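Local coordinates for acyl-CoA thioesterase (Alicyclobacillus acidocaldarius subsp. acidocaldarius, PDB 3RQB) that is of unknown function but probably hydrolyses acyl-CoA thioesters, at the interface of chains A and B. Sequence-based numbering; all coordinates share one arbitrary frame. Chains: chain A/B, Uncharacterized protein.

All three contacts belong to one two-fold interface between chains A and B. Contacts 2 and 3 are near-twins, the same junction with the chains exchanged, at places about 32 Å apart between C-alpha centres: the segment around residues 119-123 of one chain meets helix 195-200 and the strand residues near 237-239 of the other. Contact 1 is about 17 Å from the centre of contact 2 and 27 Å from that of contact 3, and packs strand residues against strand residues. Strand 257-267 of chain A takes part in both contact 1 and contact 2. This suits a symmetric dimer, though the structure alone does not prove one.

Contact 1: the interface of chains A and B. Residues chain A 68, 209-212, 263-264; chain B 63-64, 111, 214.
B:Tyr214 reaches across the interface with its ring lying against A:Leu264 and its hydroxyl end directed at A:Thr210 and A:Thr212. The leucine and the tyrosine run past each other in opposite directions. A:Leu264 CB sits over the middle of one ring face, 3.9 Å from the ring centroid of B:Tyr214, in a CH-pi contact. Because A:Leu264 carries CG anti to the backbone N (chi1 -171°), its branch continues along the ring toward the tyrosine's own backbone, and CD1 comes to 3.8 Å from CD2 of B:Tyr214. The backbone N of A:Gln263 lies at the ring edge, in its plane. A:Thr210 meets the tyrosine tip to tip: its methyl CG2 is 3.8 Å from B:Tyr214 CE1. CG2 of A:Thr210 is also 3.8 Å from CB of B:Ala64. The torsion that places this methyl sets OG1 anti to the backbone N (chi1 -163°), where it meets a water. That water lies in the plane of the tyrosine ring at its edge, 2.6 Å from B:Tyr214 OH and 2.8 Å from A:Thr210 OG1; A:Thr212 OG1 stands 2.9 Å from it. No polar atoms pair directly across this patch, and the three hydroxyls meet through the water instead. B:Val111 adds its CG2 beside the amide of A:Asn68. In the fold, strands 61-69, 210-215 and 257-267 of chain A face strands 61-69, 103-113 and 210-215 of chain B, probably where the two hotdog subunits' sheets meet.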
loop_
_atom_site.group_PDB
_atom_site.type_symbol
_atom_site.label_atom_id
_atom_site.label_comp_id
_atom_site.label_asym_id
_atom_site.label_seq_id
_atom_site.Cartn_x
_atom_site.Cartn_y
_atom_site.Cartn_z
ATOM N N ASN A 68 2.546 -9.661 1.990
ATOM C CA ASN A 68 3.517 -10.044 0.979
ATOM C C ASN A 68 3.509 -11.551 0.827
ATOM O O ASN A 68 3.531 -12.284 1.814
ATOM C CB ASN A 68 4.913 -9.560 1.379
ATOM C CG ASN A 68 4.879 -8.195 2.045
ATOM O OD1 ASN A 68 4.687 -8.089 3.258
ATOM N ND2 ASN A 68 5.046 -7.141 1.251
ATOM N N VAL A 209 2.944 -10.145 -5.494
ATOM C CA VAL A 209 4.005 -10.075 -4.518
ATOM C C VAL A 209 3.500 -9.367 -3.274
ATOM O O VAL A 209 3.820 -9.740 -2.143
ATOM C CB VAL A 209 5.240 -9.347 -5.099
ATOM C CG1 VAL A 209 5.584 -9.928 -6.462
ATOM C CG2 VAL A 209 4.996 -7.846 -5.208
ATOM N N THR A 210 2.708 -8.333 -3.487
ATOM C CA THR A 210 2.303 -7.527 -2.365
ATOM C C THR A 210 0.945 -6.852 -2.584
ATOM O O THR A 210 0.577 -6.484 -3.711
ATOM C CB THR A 210 3.392 -6.517 -2.014
ATOM O OG1 THR A 210 3.167 -6.013 -0.691
ATOM C CG2 THR A 210 3.404 -5.373 -3.011
ATOM N N PHE A 211 0.217 -6.698 -1.480
ATOM C CA PHE A 211 -1.197 -6.325 -1.493
ATOM C C PHE A 211 -1.511 -5.469 -0.269
ATOM O O PHE A 211 -0.974 -5.706 0.826
ATOM C CB PHE A 211 -2.043 -7.600 -1.477
ATOM C CG PHE A 211 -3.522 -7.360 -1.460
ATOM C CD1 PHE A 211 -4.089 -6.326 -2.198
ATOM C CD2 PHE A 211 -4.359 -8.207 -0.737
ATOM C CE1 PHE A 211 -5.478 -6.119 -2.193
ATOM C CE2 PHE A 211 -5.745 -8.014 -0.724
ATOM C CZ PHE A 211 -6.304 -6.969 -1.456
ATOM N N THR A 212 -2.368 -4.469 -0.453
ATOM C CA THR A 212 -2.656 -3.518 0.623
ATOM C C THR A 212 -4.139 -3.134 0.656
ATOM O O THR A 212 -4.747 -2.829 -0.375
ATOM C CB THR A 212 -1.758 -2.235 0.528
ATOM O OG1 THR A 212 -0.365 -2.584 0.650
ATOM C CG2 THR A 212 -2.115 -1.239 1.619
ATOM N N GLN A 263 -2.038 -3.303 -5.228
ATOM C CA GLN A 263 -1.481 -4.611 -5.392
ATOM C C GLN A 263 -0.284 -4.408 -6.274
ATOM O O GLN A 263 -0.288 -3.521 -7.126
ATOM C CB GLN A 263 -2.498 -5.475 -6.098
ATOM C CG GLN A 263 -2.054 -6.874 -6.333
ATOM C CD GLN A 263 -3.237 -7.806 -6.364
ATOM O OE1 GLN A 263 -4.280 -7.510 -5.769
ATOM N NE2 GLN A 263 -3.098 -8.929 -7.065
ATOM N N LEU A 264 0.757 -5.200 -6.076
ATOM C CA LEU A 264 1.849 -5.149 -7.020
ATOM C C LEU A 264 2.059 -6.507 -7.628
ATOM O O LEU A 264 2.174 -7.497 -6.911
ATOM C CB LEU A 264 3.122 -4.670 -6.364
ATOM C CG LEU A 264 4.166 -4.417 -7.450
ATOM C CD1 LEU A 264 3.696 -3.302 -8.386
ATOM C CD2 LEU A 264 5.505 -4.085 -6.821
ATOM N N LEU B 63 11.470 -3.375 -5.074
ATOM C CA LEU B 63 10.189 -3.398 -5.750
ATOM C C LEU B 63 9.144 -2.596 -4.967
ATOM O O LEU B 63 8.607 -1.600 -5.459
ATOM C CB LEU B 63 9.747 -4.843 -5.946
ATOM C CG LEU B 63 10.694 -5.514 -6.937
ATOM C CD1 LEU B 63 10.497 -7.023 -7.019
ATOM C CD2 LEU B 63 10.531 -4.857 -8.295
ATOM N N ALA B 64 8.844 -3.043 -3.752
ATOM C CA ALA B 64 7.821 -2.391 -2.955
ATOM C C ALA B 64 8.304 -2.139 -1.535
ATOM O O ALA B 64 9.196 -2.828 -1.040
ATOM C CB ALA B 64 6.555 -3.229 -2.942
ATOM N N VAL B 111 10.060 -5.755 -0.748
ATOM C CA VAL B 111 10.251 -6.776 -1.745
ATOM C C VAL B 111 11.355 -6.344 -2.684
ATOM O O VAL B 111 11.278 -5.284 -3.287
ATOM C CB VAL B 111 8.970 -6.997 -2.540
ATOM C CG1 VAL B 111 9.120 -8.212 -3.437
ATOM C CG2 VAL B 111 7.789 -7.168 -1.582
ATOM N N TYR B 214 5.370 1.624 -4.523
ATOM C CA TYR B 214 5.761 0.655 -5.529
ATOM C C TYR B 214 6.694 1.361 -6.502
ATOM O O TYR B 214 6.364 2.456 -6.982
ATOM C CB TYR B 214 4.518 0.176 -6.279
ATOM C CG TYR B 214 3.503 -0.551 -5.425
ATOM C CD1 TYR B 214 3.822 -0.990 -4.142
ATOM C CD2 TYR B 214 2.234 -0.819 -5.913
ATOM C CE1 TYR B 214 2.900 -1.673 -3.373
ATOM C CE2 TYR B 214 1.303 -1.498 -5.151
ATOM C CZ TYR B 214 1.638 -1.924 -3.884
ATOM O OH TYR B 214 0.707 -2.605 -3.134
HETATM O O HOH W 1 1.779 -3.614 -0.957
#

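Contact 2: the interface of chains A and B. Residues chain A 199-200, 238-239, 267; chain B 118-121, 123.
A:Phe239 and B:His121 pair as an antiparallel beta bridge, the amide N of A:Phe239 giving a nearly straight bond to B:His121 O (2.8 Å, 165° at H) and the amide N of B:His121 answering to A:Phe239 O at 2.9 Å. This pairing links two copies of a hotdog-fold protein of the acyl-CoA thioesterase family, probably within a dimer. A:Phe239 O also accepts from the hydroxyl of B:Ser120, so two donors of chain B grip one carbonyl, both in its plane. Beside the bridge, A:Phe239 and B:Trp119 lie side by side and point the same way. The outer rim of the indole covers one face of the phenyl ring, with B:Trp119 CZ3 3.8 Å from A:Phe239 CG, and B:His121 O lies at the phenyl edge, in its plane. A:Lys199 leaves its helix with CG anti to the backbone N (chi1 178°) and bends at chi2 (59°), which carries the chain past the indole and across the imidazole at about a right angle. A:Lys199 CE rests over the face of the B:His121 ring, 3.8 Å from the centroid, and A:Lys199 NZ meets B:Glu123 tip to tip in a salt bridge, 3.0 Å from OE1 on the syn lone pair. An alanine in place of A:Lys199 would probably leave the B:Glu123 carboxylate without its charged mate and the face of B:His121 uncovered on that side. Farther along, the end methyl of selenomethionine A:Met267 touches B:Ser118 OG, whose hydroxyl bonds to B:Trp119 O from above the carbonyl plane.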
loop_
_atom_site.group_PDB
_atom_site.type_symbol
_atom_site.label_atom_id
_atom_site.label_comp_id
_atom_site.label_asym_id
_atom_site.label_seq_id
_atom_site.Cartn_x
_atom_site.Cartn_y
_atom_site.Cartn_z
ATOM N N LYS A 199 -6.219 -5.320 -20.363
ATOM C CA LYS A 199 -5.597 -4.460 -21.362
ATOM C C LYS A 199 -5.236 -5.271 -22.598
ATOM O O LYS A 199 -5.507 -4.874 -23.737
ATOM C CB LYS A 199 -4.339 -3.810 -20.773
ATOM C CG LYS A 199 -3.570 -2.916 -21.729
ATOM C CD LYS A 199 -4.431 -1.776 -22.252
ATOM C CE LYS A 199 -3.554 -0.678 -22.838
ATOM N NZ LYS A 199 -4.324 0.543 -23.201
ATOM N N LEU A 200 -4.630 -6.425 -22.356
ATOM C CA LEU A 200 -4.032 -7.215 -23.410
ATOM C C LEU A 200 -5.023 -8.184 -23.980
ATOM O O LEU A 200 -4.724 -8.892 -24.942
ATOM C CB LEU A 200 -2.849 -7.987 -22.854
ATOM C CG LEU A 200 -1.545 -7.422 -23.384
ATOM C CD1 LEU A 200 -0.406 -8.343 -23.004
ATOM C CD2 LEU A 200 -1.667 -7.264 -24.898
ATOM N N GLY A 238 0.489 1.642 -14.749
ATOM C CA GLY A 238 1.455 1.282 -15.770
ATOM C C GLY A 238 2.040 -0.116 -15.671
ATOM O O GLY A 238 1.938 -0.783 -14.638
ATOM N N PHE A 239 2.652 -0.544 -16.773
ATOM C CA PHE A 239 3.222 -1.875 -16.918
ATOM C C PHE A 239 4.602 -1.671 -17.463
ATOM O O PHE A 239 4.752 -1.146 -18.569
ATOM C CB PHE A 239 2.459 -2.703 -17.957
ATOM C CG PHE A 239 0.972 -2.651 -17.803
ATOM C CD1 PHE A 239 0.278 -3.728 -17.273
ATOM C CD2 PHE A 239 0.262 -1.522 -18.193
ATOM C CE1 PHE A 239 -1.103 -3.679 -17.129
ATOM C CE2 PHE A 239 -1.111 -1.463 -18.048
ATOM C CZ PHE A 239 -1.799 -2.544 -17.516
HETATM N N MSE A 267 4.557 -10.239 -13.888
HETATM C CA MSE A 267 4.035 -10.686 -15.185
HETATM C C MSE A 267 5.118 -11.257 -16.102
HETATM O O MSE A 267 6.260 -10.790 -16.111
HETATM C CB MSE A 267 3.285 -9.565 -15.913
HETATM C CG MSE A 267 4.195 -8.460 -16.447
HETATM SE SE MSE A 267 3.246 -7.043 -17.424
HETATM C CE MSE A 267 4.632 -5.658 -17.405
ATOM N N SER B 118 10.129 -6.180 -20.457
ATOM C CA SER B 118 8.899 -6.783 -20.915
ATOM C C SER B 118 8.193 -5.846 -21.876
ATOM O O SER B 118 8.673 -4.745 -22.142
ATOM C CB SER B 118 8.003 -7.054 -19.712
ATOM O OG SER B 118 7.777 -5.857 -18.983
ATOM N N TRP B 119 7.052 -6.281 -22.399
ATOM C CA TRP B 119 6.154 -5.344 -23.048
ATOM C C TRP B 119 5.773 -4.307 -22.003
ATOM O O TRP B 119 5.585 -4.627 -20.829
ATOM C CB TRP B 119 4.899 -6.037 -23.570
ATOM C CG TRP B 119 3.755 -5.086 -23.801
ATOM C CD1 TRP B 119 3.521 -4.335 -24.920
ATOM C CD2 TRP B 119 2.690 -4.788 -22.890
ATOM N NE1 TRP B 119 2.377 -3.594 -24.762
ATOM C CE2 TRP B 119 1.848 -3.851 -23.522
ATOM C CE3 TRP B 119 2.367 -5.220 -21.597
ATOM C CZ2 TRP B 119 0.704 -3.339 -22.903
ATOM C CZ3 TRP B 119 1.230 -4.711 -20.985
ATOM C CH2 TRP B 119 0.415 -3.781 -21.638
ATOM N N SER B 120 5.674 -3.058 -22.423
ATOM C CA SER B 120 5.337 -2.012 -21.485
ATOM C C SER B 120 4.323 -1.040 -22.047
ATOM O O SER B 120 4.264 -0.789 -23.249
ATOM C CB SER B 120 6.586 -1.256 -21.058
ATOM O OG SER B 120 6.221 -0.129 -20.281
ATOM N N HIS B 121 3.520 -0.494 -21.153
ATOM C CA HIS B 121 2.578 0.533 -21.529
ATOM C C HIS B 121 2.335 1.395 -20.305
ATOM O O HIS B 121 2.560 0.953 -19.176
ATOM C CB HIS B 121 1.280 -0.106 -22.006
ATOM C CG HIS B 121 0.243 0.887 -22.411
ATOM N ND1 HIS B 121 -0.800 1.245 -21.588
ATOM C CD2 HIS B 121 0.099 1.612 -23.544
ATOM C CE1 HIS B 121 -1.551 2.147 -22.199
ATOM N NE2 HIS B 121 -1.025 2.388 -23.386
ATOM N N GLU B 123 -0.735 3.419 -18.579
ATOM C CA GLU B 123 -2.181 3.642 -18.605
ATOM C C GLU B 123 -2.591 4.995 -18.059
ATOM O O GLU B 123 -3.456 5.662 -18.620
ATOM C CB GLU B 123 -2.931 2.531 -17.863
ATOM C CG GLU B 123 -4.427 2.459 -18.198
ATOM C CD GLU B 123 -4.702 2.265 -19.692
ATOM O OE1 GLU B 123 -3.952 1.514 -20.359
ATOM O OE2 GLU B 123 -5.672 2.874 -20.200
#

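Contact 3: the interface of chains A and B. Residues chain A 119, 121-123; chain B 165-166, 199-200, 237.
A:Glu123 lies against chain B between B:Thr237, B:Ala166 and B:Lys199. At its root, the backbone N of A:Glu123 bonds to B:Thr237 O at 2.5 Å, a bent bond (129° at H), and CB packs against the same carbonyl. A:Glu123 CG is anti to the backbone N (chi1 -169°) and lies 3.9 Å from the methyl CB of B:Ala166. A bend at chi2 (52°) then turns the carboxylate toward helix 195-200. A:Glu123 OE1 takes two donors from opposite faces of the carboxylate plane: B:Lys199 NZ at 3.1 Å, a salt bridge on the syn side somewhat out of plane, and A:His121 NE2 at 3.0 Å, nearly along the C-O axis and in the imidazole plane. Such a double grip is likely to stabilise the carboxylate's negative charge and fix its rotation. OE2 faces B:Ala166 N, a weak bond. The B:Asp165 carboxylate is not in contact, but with OD1 5.0 Å from A:Glu123 OE2 the like charges may repel somewhat, which B:Lys199 is likely to offset. B:Lys199 CE approaches the CD2 corner of A:His121, 3.5 Å from that atom, and does not lie over the ring itself. Next to it, A:Trp119 has the backbone N of A:His121 over one face and B:Leu200 on the opposite one, CD2 3.7 Å from CH2 of A:Trp119. In the fold, the segment carrying the short strand 121-122 of chain A runs over the end of helix 195-200 and past strand 230-240 of chain B.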
loop_
_atom_site.group_PDB
_atom_site.type_symbol
_atom_site.label_atom_id
_atom_site.label_comp_id
_atom_site.label_asym_id
_atom_site.label_seq_id
_atom_site.Cartn_x
_atom_site.Cartn_y
_atom_site.Cartn_z
ATOM N N TRP A 119 -15.154 14.817 11.263
ATOM C CA TRP A 119 -15.522 15.397 9.975
ATOM C C TRP A 119 -15.445 14.380 8.843
ATOM O O TRP A 119 -14.552 13.529 8.826
ATOM C CB TRP A 119 -14.643 16.609 9.640
ATOM C CG TRP A 119 -14.951 17.192 8.282
ATOM C CD1 TRP A 119 -16.134 17.756 7.874
ATOM C CD2 TRP A 119 -14.071 17.254 7.156
ATOM N NE1 TRP A 119 -16.039 18.159 6.561
ATOM C CE2 TRP A 119 -14.781 17.865 6.098
ATOM C CE3 TRP A 119 -12.754 16.845 6.933
ATOM C CZ2 TRP A 119 -14.214 18.079 4.842
ATOM C CZ3 TRP A 119 -12.190 17.062 5.681
ATOM C CH2 TRP A 119 -12.917 17.671 4.655
ATOM N N HIS A 121 -15.763 14.000 4.460
ATOM C CA HIS A 121 -16.037 14.270 3.054
ATOM C C HIS A 121 -15.404 13.166 2.214
ATOM O O HIS A 121 -14.416 12.565 2.617
ATOM C CB HIS A 121 -15.496 15.631 2.636
ATOM C CG HIS A 121 -15.533 15.860 1.159
ATOM N ND1 HIS A 121 -16.701 16.107 0.474
ATOM C CD2 HIS A 121 -14.545 15.862 0.231
ATOM C CE1 HIS A 121 -16.433 16.261 -0.811
ATOM N NE2 HIS A 121 -15.132 16.115 -0.985
ATOM N N THR A 122 -15.979 12.873 1.058
ATOM C CA THR A 122 -15.372 11.869 0.185
ATOM C C THR A 122 -15.024 12.501 -1.169
ATOM O O THR A 122 -15.892 13.012 -1.882
ATOM C CB THR A 122 -16.261 10.602 0.033
ATOM O OG1 THR A 122 -17.567 10.994 -0.382
ATOM C CG2 THR A 122 -16.376 9.824 1.368
ATOM N N GLU A 123 -13.737 12.488 -1.499
ATOM C CA GLU A 123 -13.229 13.216 -2.662
ATOM C C GLU A 123 -13.552 12.553 -3.994
ATOM O O GLU A 123 -14.046 13.210 -4.912
ATOM C CB GLU A 123 -11.715 13.428 -2.542
ATOM C CG GLU A 123 -11.146 14.392 -3.574
ATOM C CD GLU A 123 -11.887 15.724 -3.609
ATOM O OE1 GLU A 123 -12.595 16.048 -2.629
ATOM O OE2 GLU A 123 -11.765 16.446 -4.625
ATOM N N ASP B 165 -10.672 21.069 -4.568
ATOM C CA ASP B 165 -10.469 19.630 -4.488
ATOM C C ASP B 165 -9.175 19.298 -3.747
ATOM O O ASP B 165 -8.461 20.196 -3.297
ATOM C CB ASP B 165 -10.446 19.012 -5.880
ATOM C CG ASP B 165 -9.484 19.715 -6.807
ATOM O OD1 ASP B 165 -8.388 19.167 -7.045
ATOM O OD2 ASP B 165 -9.817 20.824 -7.282
ATOM N N ALA B 166 -8.888 18.006 -3.615
ATOM C CA ALA B 166 -7.730 17.530 -2.854
ATOM C C ALA B 166 -6.478 17.229 -3.684
ATOM O O ALA B 166 -5.514 16.685 -3.164
ATOM C CB ALA B 166 -8.116 16.324 -2.009
ATOM N N LYS B 199 -7.586 20.586 1.484
ATOM C CA LYS B 199 -9.044 20.657 1.441
ATOM C C LYS B 199 -9.630 21.736 2.364
ATOM O O LYS B 199 -10.592 22.409 2.007
ATOM C CB LYS B 199 -9.654 19.287 1.756
ATOM C CG LYS B 199 -11.145 19.165 1.426
ATOM C CD LYS B 199 -11.432 19.149 -0.085
ATOM C CE LYS B 199 -12.913 18.859 -0.371
ATOM N NZ LYS B 199 -13.285 18.984 -1.815
ATOM N N LEU B 200 -9.068 21.876 3.558
ATOM C CA LEU B 200 -9.571 22.859 4.506
ATOM C C LEU B 200 -8.885 24.215 4.472
ATOM O O LEU B 200 -9.354 25.142 5.127
ATOM C CB LEU B 200 -9.457 22.309 5.919
ATOM C CG LEU B 200 -10.131 20.955 6.102
ATOM C CD1 LEU B 200 -10.138 20.567 7.587
ATOM C CD2 LEU B 200 -11.547 20.987 5.503
ATOM N N THR B 237 -8.889 10.269 -1.444
ATOM C CA THR B 237 -10.081 9.505 -1.763
ATOM C C THR B 237 -11.238 9.934 -0.862
ATOM O O THR B 237 -12.234 10.479 -1.331
ATOM C CB THR B 237 -9.821 8.005 -1.652
ATOM O OG1 THR B 237 -8.480 7.728 -2.078
ATOM C CG2 THR B 237 -10.792 7.251 -2.530
#